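PDB 2B1E: exocyst complex component EXO70 from Saccharomyces cerevisiae, which helps tether secretory vesicles to sites of exocytosis as a subunit of the exocyst complex, and plays a role in the assembly of that complex. Local coordinates for residues A[396-399]-A[400-403]; A[509-512]-A[513-516]; A[531-534]-A[535-539]. All blocks are in the same frame, centred on the assembly; numbering follows the deposited sequence.

Contact 1: residues A[396-399]-A[400-403]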
ATOM      1  N   GLU A 396      33.189   3.481  21.868  1.00 22.89           N
ATOM      2  CA  GLU A 396      32.151   4.009  21.000  1.00 24.52           C
ATOM      3  C   GLU A 396      32.167   3.033  19.822  1.00 24.07           C
ATOM      4  O   GLU A 396      33.223   2.747  19.264  1.00 24.49           O
ATOM      5  CB  GLU A 396      32.507   5.419  20.519  1.00 26.65           C
ATOM      6  CG  GLU A 396      31.647   5.917  19.359  1.00 29.39           C
ATOM      7  CD  GLU A 396      32.115   7.257  18.805  1.00 33.47           C
ATOM      8  OE1 GLU A 396      33.347   7.490  18.760  1.00 33.59           O
ATOM      9  OE2 GLU A 396      31.254   8.070  18.398  1.00 30.75           O
ATOM     10  N   PRO A 397      31.003   2.493  19.446  1.00 23.41           N
ATOM     11  CA  PRO A 397      30.956   1.549  18.328  1.00 23.11           C
ATOM     12  C   PRO A 397      31.440   2.150  17.014  1.00 22.17           C
ATOM     13  O   PRO A 397      31.203   3.325  16.736  1.00 21.47           O
ATOM     14  CB  PRO A 397      29.480   1.165  18.266  1.00 23.96           C
ATOM     15  CG  PRO A 397      29.070   1.233  19.712  1.00 24.26           C
ATOM     16  CD  PRO A 397      29.708   2.538  20.144  1.00 23.76           C
ATOM     17  N   ASP A 398      32.136   1.342  16.222  1.00 21.46           N
ATOM     18  CA  ASP A 398      32.610   1.774  14.916  1.00 20.44           C
ATOM     19  C   ASP A 398      32.115   0.720  13.937  1.00 19.90           C
ATOM     20  O   ASP A 398      32.843  -0.196  13.563  1.00 17.82           O
ATOM     21  CB  ASP A 398      34.140   1.873  14.887  1.00 21.82           C
ATOM     22  CG  ASP A 398      34.665   2.324  13.532  1.00 23.98           C
ATOM     23  OD1 ASP A 398      33.884   2.938  12.773  1.00 24.68           O
ATOM     24  OD2 ASP A 398      35.851   2.077  13.227  1.00 23.79           O
ATOM     25  N   VAL A 399      30.852   0.848  13.545  1.00 20.09           N
ATOM     26  CA  VAL A 399      30.220  -0.106  12.646  1.00 19.26           C
ATOM     27  C   VAL A 399      30.623   0.067  11.192  1.00 19.59           C
ATOM     28  O   VAL A 399      31.132   1.120  10.791  1.00 17.79           O
ATOM     29  CB  VAL A 399      28.673  -0.014  12.723  1.00 20.62           C
ATOM     30  CG1 VAL A 399      28.204  -0.251  14.158  1.00 19.17           C
ATOM     31  CG2 VAL A 399      28.199   1.352  12.210  1.00 18.53           C
ATOM     32  N   ALA A 400      30.370  -0.978  10.409  1.00 18.50           N
ATOM     33  CA  ALA A 400      30.672  -0.980   8.986  1.00 20.08           C
ATOM     34  C   ALA A 400      32.125  -0.647   8.713  1.00 20.03           C
ATOM     35  O   ALA A 400      32.435   0.070   7.765  1.00 23.30           O
ATOM     36  CB  ALA A 400      29.768   0.006   8.261  1.00 22.28           C
ATOM     37  N   ASN A 401      33.020  -1.152   9.544  1.00 19.65           N
ATOM     38  CA  ASN A 401      34.433  -0.894   9.339  1.00 17.36           C
ATOM     39  C   ASN A 401      35.260  -2.133   9.636  1.00 16.74           C
ATOM     40  O   ASN A 401      35.658  -2.366  10.770  1.00 17.32           O
ATOM     41  CB  ASN A 401      34.898   0.275  10.212  1.00 17.12           C
ATOM     42  CG  ASN A 401      36.376   0.574  10.039  1.00 20.19           C
ATOM     43  OD1 ASN A 401      37.010   0.083   9.100  1.00 19.29           O
ATOM     44  ND2 ASN A 401      36.930   1.391  10.935  1.00 19.26           N
ATOM     45  N   PRO A 402      35.514  -2.958   8.607  1.00 16.43           N
ATOM     46  CA  PRO A 402      36.293  -4.196   8.698  1.00 18.07           C
ATOM     47  C   PRO A 402      37.752  -3.979   9.109  1.00 18.87           C
ATOM     48  O   PRO A 402      38.440  -4.926   9.480  1.00 20.39           O
ATOM     49  CB  PRO A 402      36.197  -4.773   7.285  1.00 16.98           C
ATOM     50  CG  PRO A 402      34.881  -4.269   6.800  1.00 20.50           C
ATOM     51  CD  PRO A 402      34.864  -2.846   7.289  1.00 16.66           C
ATOM     52  N   ASN A 403      38.217  -2.733   9.040  1.00 19.47           N
ATOM     53  CA  ASN A 403      39.600  -2.407   9.377  1.00 20.08           C
ATOM     54  C   ASN A 403      39.797  -1.726  10.722  1.00 20.23           C
ATOM     55  O   ASN A 403      40.889  -1.246  11.020  1.00 18.19           O
ATOM     56  CB  ASN A 403      40.201  -1.516   8.286  1.00 23.33           C
ATOM     57  CG  ASN A 403      40.052  -2.113   6.908  1.00 25.75           C
ATOM     58  OD1 ASN A 403      40.523  -3.217   6.645  1.00 26.97           O
ATOM     59  ND2 ASN A 403      39.386  -1.385   6.018  1.00 26.29           N
TER
HETATM   60  O   HOH W   1      34.468  -2.514  13.323  1.00 19.22           O

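Contact 2: residues A[509-512]-A[513-516]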
ATOM      1  N   LEU A 509      29.970 -21.855  10.500  1.00 20.95           N
ATOM      2  CA  LEU A 509      28.956 -21.368   9.572  1.00 23.31           C
ATOM      3  C   LEU A 509      28.198 -22.568   9.020  1.00 25.44           C
ATOM      4  O   LEU A 509      28.757 -23.654   8.881  1.00 26.38           O
ATOM      5  CB  LEU A 509      29.604 -20.583   8.425  1.00 22.18           C
ATOM      6  CG  LEU A 509      30.273 -19.245   8.765  1.00 22.17           C
ATOM      7  CD1 LEU A 509      31.103 -18.750   7.581  1.00 22.91           C
ATOM      8  CD2 LEU A 509      29.210 -18.220   9.133  1.00 21.61           C
ATOM      9  N   SER A 510      26.923 -22.367   8.708  1.00 27.31           N
ATOM     10  CA  SER A 510      26.087 -23.436   8.180  1.00 28.30           C
ATOM     11  C   SER A 510      26.000 -23.374   6.657  1.00 26.82           C
ATOM     12  O   SER A 510      26.064 -24.403   5.980  1.00 28.02           O
ATOM     13  CB  SER A 510      24.684 -23.339   8.778  1.00 29.09           C
ATOM     14  OG  SER A 510      24.735 -23.341  10.196  1.00 32.40           O
ATOM     15  N   ASP A 511      25.858 -22.162   6.128  1.00 24.78           N
ATOM     16  CA  ASP A 511      25.747 -21.947   4.688  1.00 22.39           C
ATOM     17  C   ASP A 511      27.021 -22.387   3.970  1.00 21.72           C
ATOM     18  O   ASP A 511      28.110 -21.890   4.250  1.00 18.98           O
ATOM     19  CB  ASP A 511      25.461 -20.464   4.418  1.00 25.99           C
ATOM     20  CG  ASP A 511      25.143 -20.177   2.964  1.00 28.22           C
ATOM     21  OD1 ASP A 511      25.981 -20.468   2.096  1.00 29.75           O
ATOM     22  OD2 ASP A 511      24.048 -19.646   2.690  1.00 33.24           O
ATOM     23  N   PRO A 512      26.898 -23.328   3.022  1.00 21.61           N
ATOM     24  CA  PRO A 512      28.060 -23.822   2.277  1.00 22.10           C
ATOM     25  C   PRO A 512      28.783 -22.772   1.435  1.00 20.45           C
ATOM     26  O   PRO A 512      30.007 -22.779   1.357  1.00 20.19           O
ATOM     27  CB  PRO A 512      27.477 -24.962   1.433  1.00 22.51           C
ATOM     28  CG  PRO A 512      26.065 -24.522   1.207  1.00 26.32           C
ATOM     29  CD  PRO A 512      25.660 -23.988   2.565  1.00 23.40           C
ATOM     30  N   SER A 513      28.044 -21.861   0.810  1.00 19.66           N
ATOM     31  CA  SER A 513      28.703 -20.852  -0.010  1.00 18.64           C
ATOM     32  C   SER A 513      29.568 -19.953   0.872  1.00 16.76           C
ATOM     33  O   SER A 513      30.668 -19.567   0.480  1.00 13.33           O
ATOM     34  CB  SER A 513      27.680 -20.018  -0.797  1.00 21.18           C
ATOM     35  OG  SER A 513      26.921 -19.179   0.057  1.00 26.27           O
ATOM     36  N   LEU A 514      29.086 -19.624   2.068  1.00 14.86           N
ATOM     37  CA  LEU A 514      29.889 -18.784   2.959  1.00 15.23           C
ATOM     38  C   LEU A 514      31.138 -19.518   3.428  1.00 14.05           C
ATOM     39  O   LEU A 514      32.201 -18.922   3.534  1.00 13.19           O
ATOM     40  CB  LEU A 514      29.068 -18.332   4.169  1.00 12.64           C
ATOM     41  CG  LEU A 514      28.070 -17.216   3.868  1.00 12.50           C
ATOM     42  CD1 LEU A 514      27.287 -16.858   5.126  1.00 14.78           C
ATOM     43  CD2 LEU A 514      28.826 -16.014   3.326  1.00 16.51           C
ATOM     44  N   LYS A 515      31.015 -20.813   3.705  1.00 14.51           N
ATOM     45  CA  LYS A 515      32.162 -21.602   4.150  1.00 15.73           C
ATOM     46  C   LYS A 515      33.219 -21.701   3.057  1.00 15.37           C
ATOM     47  O   LYS A 515      34.414 -21.587   3.320  1.00 14.34           O
ATOM     48  CB  LYS A 515      31.730 -23.016   4.557  1.00 17.89           C
ATOM     49  CG  LYS A 515      30.928 -23.073   5.842  1.00 20.29           C
ATOM     50  CD  LYS A 515      31.081 -24.417   6.539  1.00 25.85           C
ATOM     51  CE  LYS A 515      30.562 -25.553   5.692  1.00 25.11           C
ATOM     52  NZ  LYS A 515      30.809 -26.858   6.362  1.00 30.64           N
ATOM     53  N   VAL A 516      32.772 -21.938   1.829  1.00 16.12           N
ATOM     54  CA  VAL A 516      33.688 -22.029   0.697  1.00 18.01           C
ATOM     55  C   VAL A 516      34.441 -20.703   0.549  1.00 18.54           C
ATOM     56  O   VAL A 516      35.664 -20.688   0.364  1.00 19.42           O
ATOM     57  CB  VAL A 516      32.918 -22.338  -0.603  1.00 17.17           C
ATOM     58  CG1 VAL A 516      33.853 -22.353  -1.776  1.00 21.89           C
ATOM     59  CG2 VAL A 516      32.217 -23.686  -0.473  1.00 20.45           C
TER

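Contact 3: residues A[531-534]-A[535-539]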
ATOM      1  N   GLU A 531      54.638 -19.854   2.324  1.00 12.66           N
ATOM      2  CA  GLU A 531      55.543 -20.580   1.447  1.00 13.71           C
ATOM      3  C   GLU A 531      56.769 -19.728   1.128  1.00 12.57           C
ATOM      4  O   GLU A 531      57.890 -20.231   1.098  1.00 12.49           O
ATOM      5  CB  GLU A 531      54.830 -20.986   0.151  1.00 19.63           C
ATOM      6  CG  GLU A 531      53.668 -21.936   0.401  1.00 24.26           C
ATOM      7  CD  GLU A 531      53.102 -22.537  -0.863  1.00 29.85           C
ATOM      8  OE1 GLU A 531      52.658 -21.767  -1.748  1.00 31.78           O
ATOM      9  OE2 GLU A 531      53.092 -23.785  -0.960  1.00 31.66           O
ATOM     10  N   ARG A 532      56.554 -18.437   0.894  1.00 11.43           N
ATOM     11  CA  ARG A 532      57.649 -17.517   0.586  1.00 12.47           C
ATOM     12  C   ARG A 532      58.547 -17.305   1.804  1.00 12.40           C
ATOM     13  O   ARG A 532      59.774 -17.262   1.691  1.00 13.03           O
ATOM     14  CB  ARG A 532      57.079 -16.176   0.114  1.00 13.59           C
ATOM     15  CG  ARG A 532      56.411 -16.255  -1.250  1.00 15.89           C
ATOM     16  CD  ARG A 532      55.480 -15.089  -1.516  1.00 14.92           C
ATOM     17  NE  ARG A 532      54.824 -15.280  -2.805  1.00 12.92           N
ATOM     18  CZ  ARG A 532      53.606 -14.849  -3.103  1.00 10.74           C
ATOM     19  NH1 ARG A 532      52.889 -14.187  -2.207  1.00 15.20           N
ATOM     20  NH2 ARG A 532      53.094 -15.107  -4.296  1.00 17.59           N
ATOM     21  N   PHE A 533      57.925 -17.161   2.967  1.00 11.56           N
ATOM     22  CA  PHE A 533      58.643 -16.961   4.225  1.00 11.67           C
ATOM     23  C   PHE A 533      59.484 -18.199   4.558  1.00 13.11           C
ATOM     24  O   PHE A 533      60.672 -18.099   4.897  1.00 12.74           O
ATOM     25  CB  PHE A 533      57.613 -16.692   5.337  1.00 13.14           C
ATOM     26  CG  PHE A 533      58.185 -16.665   6.724  1.00 12.80           C
ATOM     27  CD1 PHE A 533      59.189 -15.769   7.066  1.00 17.08           C
ATOM     28  CD2 PHE A 533      57.674 -17.509   7.711  1.00 16.67           C
ATOM     29  CE1 PHE A 533      59.679 -15.706   8.374  1.00 14.13           C
ATOM     30  CE2 PHE A 533      58.155 -17.453   9.015  1.00 15.21           C
ATOM     31  CZ  PHE A 533      59.158 -16.552   9.346  1.00 16.50           C
ATOM     32  N   TYR A 534      58.857 -19.368   4.462  1.00 12.70           N
ATOM     33  CA  TYR A 534      59.530 -20.635   4.740  1.00 12.90           C
ATOM     34  C   TYR A 534      60.686 -20.829   3.762  1.00 11.37           C
ATOM     35  O   TYR A 534      61.783 -21.205   4.150  1.00 11.08           O
ATOM     36  CB  TYR A 534      58.532 -21.789   4.602  1.00 12.68           C
ATOM     37  CG  TYR A 534      59.113 -23.180   4.778  1.00 14.59           C
ATOM     38  CD1 TYR A 534      59.192 -23.779   6.041  1.00 14.78           C
ATOM     39  CD2 TYR A 534      59.548 -23.912   3.678  1.00 14.82           C
ATOM     40  CE1 TYR A 534      59.689 -25.087   6.192  1.00 18.72           C
ATOM     41  CE2 TYR A 534      60.045 -25.209   3.817  1.00 17.40           C
ATOM     42  CZ  TYR A 534      60.109 -25.788   5.070  1.00 18.86           C
ATOM     43  OH  TYR A 534      60.587 -27.070   5.193  1.00 22.85           O
ATOM     44  N   SER A 535      60.437 -20.566   2.487  1.00 12.10           N
ATOM     45  CA  SER A 535      61.475 -20.733   1.476  1.00 14.26           C
ATOM     46  C   SER A 535      62.639 -19.765   1.693  1.00 15.50           C
ATOM     47  O   SER A 535      63.795 -20.097   1.452  1.00 12.92           O
ATOM     48  CB  SER A 535      60.881 -20.516   0.087  1.00 16.62           C
ATOM     49  OG  SER A 535      61.874 -20.650  -0.915  1.00 23.92           O
ATOM     50  N   ARG A 536      62.326 -18.571   2.168  1.00 15.08           N
ATOM     51  CA  ARG A 536      63.342 -17.556   2.398  1.00 16.95           C
ATOM     52  C   ARG A 536      64.283 -17.906   3.556  1.00 16.04           C
ATOM     53  O   ARG A 536      65.482 -17.593   3.516  1.00 12.50           O
ATOM     54  CB  ARG A 536      62.658 -16.208   2.668  1.00 17.59           C
ATOM     55  CG  ARG A 536      63.610 -15.022   2.834  1.00 22.74           C
ATOM     56  CD  ARG A 536      62.874 -13.719   3.197  1.00 25.54           C
ATOM     57  NE  ARG A 536      62.134 -13.127   2.080  1.00 30.44           N
ATOM     58  CZ  ARG A 536      60.835 -13.301   1.844  1.00 35.01           C
ATOM     59  NH1 ARG A 536      60.094 -14.059   2.650  1.00 35.34           N
ATOM     60  NH2 ARG A 536      60.271 -12.710   0.797  1.00 34.20           N
ATOM     61  N   TYR A 537      63.757 -18.582   4.571  1.00 13.52           N
ATOM     62  CA  TYR A 537      64.563 -18.899   5.747  1.00 14.60           C
ATOM     63  C   TYR A 537      64.824 -20.358   6.118  1.00 14.53           C
ATOM     64  O   TYR A 537      65.579 -20.618   7.053  1.00 15.33           O
ATOM     65  CB  TYR A 537      63.947 -18.231   6.968  1.00 13.63           C
ATOM     66  CG  TYR A 537      63.902 -16.727   6.912  1.00 16.09           C
ATOM     67  CD1 TYR A 537      62.687 -16.048   6.799  1.00 15.09           C
ATOM     68  CD2 TYR A 537      65.072 -15.975   7.037  1.00 16.33           C
ATOM     69  CE1 TYR A 537      62.639 -14.650   6.825  1.00 17.43           C
ATOM     70  CE2 TYR A 537      65.034 -14.595   7.058  1.00 15.83           C
ATOM     71  CZ  TYR A 537      63.824 -13.935   6.958  1.00 16.00           C
ATOM     72  OH  TYR A 537      63.812 -12.556   7.019  1.00 16.26           O
ATOM     73  N   LYS A 538      64.210 -21.301   5.419  1.00 14.92           N
ATOM     74  CA  LYS A 538      64.383 -22.702   5.772  1.00 16.00           C
ATOM     75  C   LYS A 538      65.843 -23.148   5.815  1.00 17.08           C
ATOM     76  O   LYS A 538      66.245 -23.910   6.699  1.00 17.53           O
ATOM     77  CB  LYS A 538      63.601 -23.600   4.802  1.00 18.31           C
ATOM     78  CG  LYS A 538      64.102 -23.547   3.374  1.00 22.61           C
ATOM     79  CD  LYS A 538      63.367 -24.540   2.486  1.00 28.95           C
ATOM     80  CE  LYS A 538      63.770 -25.981   2.805  1.00 30.36           C
ATOM     81  NZ  LYS A 538      65.171 -26.275   2.372  1.00 31.49           N
ATOM     82  N   ASP A 539      66.647 -22.666   4.881  1.00 15.52           N
ATOM     83  CA  ASP A 539      68.037 -23.091   4.851  1.00 16.30           C
ATOM     84  C   ASP A 539      68.959 -22.381   5.829  1.00 16.17           C
ATOM     85  O   ASP A 539      70.179 -22.421   5.672  1.00 14.95           O
ATOM     86  CB  ASP A 539      68.586 -22.996   3.426  1.00 17.27           C
ATOM     87  CG  ASP A 539      67.970 -24.029   2.505  1.00 19.51           C
ATOM     88  OD1 ASP A 539      67.759 -25.166   2.973  1.00 19.39           O
ATOM     89  OD2 ASP A 539      67.706 -23.713   1.325  1.00 19.65           O
TER

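Contact 1: residues A[396-399]-A[400-403]
The side-chain amide of Asn-401 reaches back across a bend to the carboxylate of Asp-398, where its ND2 lies 2.6 Å from OD2 of the aspartate. This hydrogen bond sits in the loop between helices 364-391 and 410-429 and runs straight into an Asx turn, in which OD1 of the same asparagine accepts from N of Asn-403 at 3.1 Å, the donor standing well above the carbonyl plane. One amide therefore gives on one branch and takes on the other, which fixes its flip. The bond to Asp-398 is fairly straight, 159° at the hydrogen. OD2 lies close to the plane of the amide, whereas ND2 meets it on the syn side, lifted somewhat from the carboxylate plane; the two flat groups are turned 67° against each other. In both residues CG is anti to the backbone N (chi1 180° in Asp-398), a setting that lets their polar ends meet across the bend. Between them Ala-400 takes a left-handed backbone conformation.

Around the bend the loop is pinned to its neighbours. OD1 of Asp-398 forms a salt bridge with Lys-350, whose NZ also bonds Val-399 O; the backbone N atoms of Ala-400 and Asn-401 go to Glu-384 and to the Tyr-455 hydroxyl, on helices 364-391 and 440-473. The buried Val-399 side chain packs on Val-381. With both carboxylate oxygens gone, an alanine at Asp-398 would probably leave ND2 of Asn-401 without this acceptor and Lys-350 without its charged mate in the loop. The main chains are bridged as well: one water donates to Asp-398 O at 2.8 Å and to Asn-401 O at 2.8 Å.

Contact 2: residues A[509-512]-A[513-516]
With chi1 at -172°, Asp-511 holds its CG anti to the backbone N, while Ser-513 sets its OG between its own backbone N and carbonyl carbon, chi1 69°; together these torsions bring the hydroxyl to 2.6 Å from OD1 of Asp-511. The same oxygen reaches the first turn of helix 512-537, making Asp-511 the N-cap. OD1 of Asp-511 accepts from N of Leu-514 at 3.2 Å and, more weakly because the angle is poor, from N of Ser-513 at 2.8 Å. The serine hydroxyl comes on the syn side but tilted from the carboxylate plane, and Leu-514 N arrives from above that plane, on the same face. One carboxylate oxygen thus gathers the side chain of Ser-513 and two backbone N-H groups that have no helical carbonyl before them.

The backbone then winds into regular helix, with N of Lys-515 on Asp-511 O at 3.1 Å and N of Val-516 on Pro-512 O at 2.9 Å.

Beside the cap, the loop folds its apolar part against the helix. Leu-509 and Leu-514 cross at about a right angle, the CD1 branch of the former 4.0 Å from CB of the latter. The alkyl part of Lys-515 runs past the base of the same Leu-509, its CG 3.8 Å from Leu-509 CB, and a bend at chi3 comes before the amine, which bonds the carbonyl of Arg-564 at the C terminus. Leu-509 and Leu-514 also lean on helices 410-429 and 440-473, through Phe-415 and Met-456 for the first and Thr-422 and Ile-453 for the second. A negative group among N-H donors at a helix start would probably be stabilised there by the helix dipole, which is likely to favour the ionised form of Asp-511.

Contact 3: residues A[531-534]-A[535-539]
The rings of Phe-533 and Tyr-537, one helical turn apart, form an oblique aromatic pair, their planes at 74° and their centroids 5.5 Å apart. The touching atoms are CE1 of Phe-533 and CD1 of Tyr-537, at 3.4 Å. Phe-533 has its CG anti to the backbone N (chi1 172°), whereas in Tyr-537 CG is anti to the carbonyl carbon, and these different settings draw the two rings together on one flank of the helix. Over one face of the Tyr-537 ring, above its centre, rests CG of the preceding Arg-536.

On another flank a CH-pi contact joins Lys-538 to Tyr-534. CB of the lysine stands 4.1 Å from the centroid of the tyrosine ring, almost on the ring normal. Its CG lies between the backbone N and the carbonyl carbon (chi1 65°), which sends the chain along the ring and puts CD 3.6 Å from Tyr-534 CE2; the bends further out place only CE and NZ.

All of this decorates the last turns of helix 512-537, in the rod of packed helices that makes up the Exo70 C-terminal region. Phe-533 and Tyr-537, both buried, face inward onto helices 440-473 and 483-504, where they meet Val-471 and Phe-490; Tyr-534 instead touches Pro-552 at the start of helix 552-563.

Hydrogen bonds of the backbone run four residues apart, from N of Ser-535 to Glu-531 O up to N of Lys-538 to Tyr-534 O, the latter at 2.7 Å. Near the helix end, Tyr-534 O also takes a weak bond from N of Tyr-537 at 3.3 Å. The polar tip of Tyr-537 is not left bare, since its OH bonds Asp-474.

A salt bridge joins NZ of Lys-538 to OD1 of Asp-539 at 2.9 Å, the amine approaching from above the carboxylate plane.

In the fold
From the N terminus the chain builds most of its helical rod before reaching contact 1, a bend in the loop that leads from helix 364-391 to helix 410-429 and leans on helix 440-473. Contact 2 follows where the loop after helix 483-504 turns into helix 512-537, against helices 410-429 and 440-473; contact 3 lies near the other end of that same helix, against 440-473 and 483-504. Each is local, so none closes a long loop, and they stand in series without nesting or crossing. Helix 440-473 borders all three. Contacts 2 and 3 have centres about 32 Å apart, and those of contacts 1 and 2 are about 24 Å apart.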